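Local coordinates for probable transcriptional regulator, LysR family protein (Rhodococcus sp., PDB 2QL3) that probably acts as a DNA-binding transcription factor of the LysR type, seen here through its C-terminal effector-binding domain paired with a second copy, at the interface of chains A and B. Coordinates in Å, arbitrary orientation; residue numbers count along the deposited sequence, not the author numbering. Chains: chain A/B, Probable transcriptional regulator, LysR family protein.

Contact 1: the interface of chains A and B. Residues chain A 21, 25, 28; chain B 147-149.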
# COMPACT_ATOMS: atom_id res chain seq x y z
N PRO A 21 6.23 -2.98 11.78
CA PRO A 21 6.98 -4.25 11.71
C PRO A 21 7.99 -4.45 12.83
O PRO A 21 7.92 -5.48 13.49
CB PRO A 21 7.65 -4.19 10.35
CG PRO A 21 6.66 -3.29 9.49
CD PRO A 21 6.29 -2.22 10.51
N TYR A 25 7.79 -7.08 16.00
CA TYR A 25 8.93 -8.00 16.16
C TYR A 25 9.57 -7.84 17.54
O TYR A 25 9.66 -8.80 18.30
CB TYR A 25 9.96 -7.84 15.02
CG TYR A 25 10.97 -8.94 15.03
CD1 TYR A 25 10.76 -10.10 14.29
CD2 TYR A 25 12.09 -8.85 15.83
CE1 TYR A 25 11.66 -11.16 14.33
CE2 TYR A 25 13.00 -9.91 15.89
CZ TYR A 25 12.77 -11.05 15.13
OH TYR A 25 13.66 -12.09 15.17
N THR A 28 7.16 -8.99 20.53
CA THR A 28 6.87 -10.40 20.63
C THR A 28 8.10 -11.19 20.98
O THR A 28 7.99 -12.26 21.57
CB THR A 28 6.15 -10.98 19.36
OG1 THR A 28 6.84 -10.60 18.15
CG2 THR A 28 4.71 -10.53 19.36
N ARG B 147 11.12 -8.27 8.07
CA ARG B 147 11.38 -8.28 9.53
C ARG B 147 11.41 -9.67 10.19
O ARG B 147 11.92 -9.80 11.29
CB ARG B 147 10.37 -7.34 10.24
CG ARG B 147 10.58 -7.03 11.71
CD ARG B 147 11.96 -6.52 12.07
NE ARG B 147 12.21 -5.20 11.52
CZ ARG B 147 13.22 -4.39 11.83
NH1 ARG B 147 13.32 -3.24 11.17
NH2 ARG B 147 14.14 -4.71 12.74
N GLY B 148 10.87 -10.72 9.56
CA GLY B 148 10.91 -12.05 10.19
C GLY B 148 9.67 -12.48 10.95
O GLY B 148 9.76 -13.36 11.83
N LEU B 149 8.54 -11.84 10.65
CA LEU B 149 7.25 -12.17 11.23
C LEU B 149 6.48 -13.29 10.49
O LEU B 149 5.48 -13.82 11.00
CB LEU B 149 6.39 -10.91 11.35
CG LEU B 149 6.95 -9.91 12.37
CD1 LEU B 149 6.25 -8.62 12.12
CD2 LEU B 149 6.65 -10.43 13.76
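The aromatic ring of A:Tyr25, from helix 20-30, meets the end of helix 138-147 of chain B along its rim, with chain B atoms both in the ring plane and to one side of it. This is the effector-binding domain of a LysR-type regulator, a family whose regulatory domains commonly pair side by side through a helix and a strand of each. The main-chain carbonyl O and the aliphatic CG of B:Arg147 lie on the same side of the ring plane but not over the ring: O is past the CD1/CE1 rim, 3.2 Å from CD1 of A:Tyr25, and CG is next to CB. In the plane, at the edge, stands B:Gly148 O, 3.8 Å from CE1 of A:Tyr25. The guanidinium of B:Arg147 is turned 50° from the ring and does not stack on it; the contact belongs to the methylene part of the chain.

CG of A:Tyr25 is anti to its backbone N (chi1 -169°), which carries the ring away from helix 20-30 toward chain B. A:Tyr25 CB and B:Arg147 CG are in van der Waals contact at 3.5 Å, and the latter carbon also lies 3.6 Å from the carbonyl O of A:Pro21 one turn earlier. The bend at chi2 (53°) of B:Arg147 brings CD alongside CB and CG of A:Tyr25; the further bend at chi3 turns NE and the guanidinium away. B:Leu149 stands beside the ring, at its CD1 edge, its CD2 methyl 4.1 Å from A:Tyr25 CA, while its CD1 branch faces A:Pro21 O at 3.8 Å. No polar atoms bond across, so shape carries the patch. An alanine in place of A:Tyr25 would probably open a gap beside the B:Arg147 methylenes and uncover the carbonyl of B:Arg147.

Contact 2: the interface of chains A and B. Residues chain A 16, 20-21, 24, 38, 40; chain B 133-134, 140, 144.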
# COMPACT_ATOMS: atom_id res chain seq x y z
N GLY A 16 1.44 0.79 8.83
CA GLY A 16 1.68 -0.64 8.83
C GLY A 16 3.06 -1.12 8.39
O GLY A 16 3.63 -1.95 9.07
N LEU A 20 5.19 -0.28 12.35
CA LEU A 20 4.67 -1.46 12.97
C LEU A 20 5.55 -2.72 12.91
O LEU A 20 5.61 -3.42 13.88
CB LEU A 20 3.30 -1.78 12.45
CG LEU A 20 2.11 -1.20 13.23
CD1 LEU A 20 1.93 -1.86 14.62
CD2 LEU A 20 2.22 0.29 13.31
N PRO A 21 6.23 -2.98 11.78
CA PRO A 21 6.98 -4.25 11.71
C PRO A 21 7.99 -4.45 12.83
O PRO A 21 7.92 -5.48 13.49
CB PRO A 21 7.65 -4.19 10.35
CG PRO A 21 6.66 -3.29 9.49
CD PRO A 21 6.29 -2.22 10.51
N LEU A 24 6.23 -4.76 16.42
CA LEU A 24 5.65 -6.11 16.64
C LEU A 24 6.74 -7.15 16.83
O LEU A 24 6.66 -8.00 17.72
CB LEU A 24 4.71 -6.53 15.49
CG LEU A 24 3.21 -6.15 15.67
CD1 LEU A 24 2.95 -5.15 16.84
CD2 LEU A 24 2.48 -5.83 14.38
N PHE A 38 -3.25 -7.96 15.12
CA PHE A 38 -2.92 -6.77 14.37
C PHE A 38 -4.03 -6.46 13.37
O PHE A 38 -4.42 -7.34 12.60
CB PHE A 38 -1.59 -6.99 13.65
CG PHE A 38 -1.24 -5.90 12.70
CD1 PHE A 38 -1.37 -6.10 11.31
CD2 PHE A 38 -0.83 -4.66 13.17
CE1 PHE A 38 -1.03 -5.07 10.40
CE2 PHE A 38 -0.49 -3.62 12.26
CZ PHE A 38 -0.60 -3.83 10.88
N GLU A 40 -5.02 -3.27 10.56
CA GLU A 40 -4.90 -1.97 9.91
C GLU A 40 -6.29 -1.49 9.59
O GLU A 40 -7.10 -2.26 9.08
CB GLU A 40 -4.16 -2.12 8.58
CG GLU A 40 -2.69 -2.02 8.71
CD GLU A 40 -1.94 -2.45 7.47
OE1 GLU A 40 -2.39 -3.42 6.81
OE2 GLU A 40 -0.91 -1.82 7.15
N TYR B 133 -0.52 -12.93 10.95
CA TYR B 133 -0.87 -11.54 10.68
C TYR B 133 -1.59 -11.44 9.33
O TYR B 133 -1.32 -12.23 8.41
CB TYR B 133 0.39 -10.65 10.67
CG TYR B 133 1.17 -10.71 11.97
CD1 TYR B 133 0.76 -9.96 13.07
CD2 TYR B 133 2.31 -11.52 12.11
CE1 TYR B 133 1.44 -9.98 14.26
CE2 TYR B 133 3.00 -11.58 13.34
CZ TYR B 133 2.54 -10.81 14.40
OH TYR B 133 3.18 -10.80 15.61
N ARG B 134 -2.52 -10.49 9.23
CA ARG B 134 -3.36 -10.25 8.04
C ARG B 134 -3.27 -8.80 7.67
O ARG B 134 -3.38 -7.94 8.56
CB ARG B 134 -4.85 -10.52 8.34
CG ARG B 134 -5.33 -11.90 7.99
CD ARG B 134 -6.77 -12.16 8.62
NE ARG B 134 -7.19 -13.56 8.46
CZ ARG B 134 -7.89 -14.00 7.41
NH1 ARG B 134 -8.21 -15.30 7.30
NH2 ARG B 134 -8.27 -13.15 6.46
N THR B 140 2.73 -3.81 3.58
CA THR B 140 2.73 -4.25 4.96
C THR B 140 3.12 -5.72 4.98
O THR B 140 3.96 -6.09 5.78
CB THR B 140 1.39 -4.04 5.66
OG1 THR B 140 1.01 -2.68 5.52
CG2 THR B 140 1.44 -4.46 7.15
N PHE B 144 6.53 -6.90 6.98
CA PHE B 144 6.39 -7.90 8.04
C PHE B 144 7.30 -9.08 7.73
O PHE B 144 7.99 -9.59 8.60
CB PHE B 144 4.94 -8.37 8.13
CG PHE B 144 4.11 -7.56 9.07
CD1 PHE B 144 4.36 -6.20 9.23
CD2 PHE B 144 3.10 -8.13 9.82
CE1 PHE B 144 3.61 -5.41 10.09
CE2 PHE B 144 2.35 -7.32 10.72
CZ PHE B 144 2.61 -5.96 10.80
O HOH W 1 -3.47 -9.70 11.77
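Apolar packing centres on B:Phe144 of helix 138-147, whose ring meets side chains from helix 20-30 and strand 34-40 of chain A. Its tip, CZ, lies 3.6 Å from the CD2 methyl of A:Leu24, and the same atom rests over one face of the A:Phe38 ring, offset toward the rim, 3.8 Å from CE1 of A:Phe38. The two aromatic groups thus meet tip to face and are not stacked in parallel. CG of A:Phe38 is anti to its backbone N (chi1 172°), which directs the ring toward B:Phe144. Along the CD1 side, the A:Pro21 ring crosses B:Phe144 at about a right angle, with CG of A:Pro21 3.7 Å from CD1 of B:Phe144. Within chain B, the methyl CG2 of B:Thr140 lies over one face of the B:Phe144 ring, offset toward the rim, and CB of B:Tyr133 lies in plane at its edge. The B:Tyr133 ring in turn presents its own edge to A:Phe38, with CD1 of B:Tyr133 3.8 Å from CB of A:Phe38.

Direct hydrogen bonding is shown by B:Thr140 and A:Glu40, which reach tip to tip. The hydroxyl OG1 of B:Thr140 donates to carboxylate OE2 of A:Glu40 at 2.7 Å, approaching on the syn side and 15° out of the carboxylate plane.

A water-mediated link joins the backbones: water 1 is 2.7 Å from the carbonyl O of A:Phe38 and 2.8 Å from the amide N of B:Arg134, tying strand 34-40 to strand 131-135.

With polar links flanking an aromatic centre, this patch joins two copies of the effector-binding domain and probably supports the dimer through which LysR-type regulators work.

Contact 1 and contact 2 are neighbouring parts of one A-B interface, their C-alpha centres about 8 Å apart. They share A:Pro21, and both draw on helix 20-30 of chain A and helix 138-147 of chain B, so these two helices run through both patches. Contact 1 takes the end of the chain B helix and the loop after it; contact 2 reaches earlier in that helix and adds strands 34-40 and 131-135. Because the interface is two-fold symmetric, each patch recurs with the chains exchanged. Such doubling is consistent with a LysR-type dimer, though the crystal alone does not establish it.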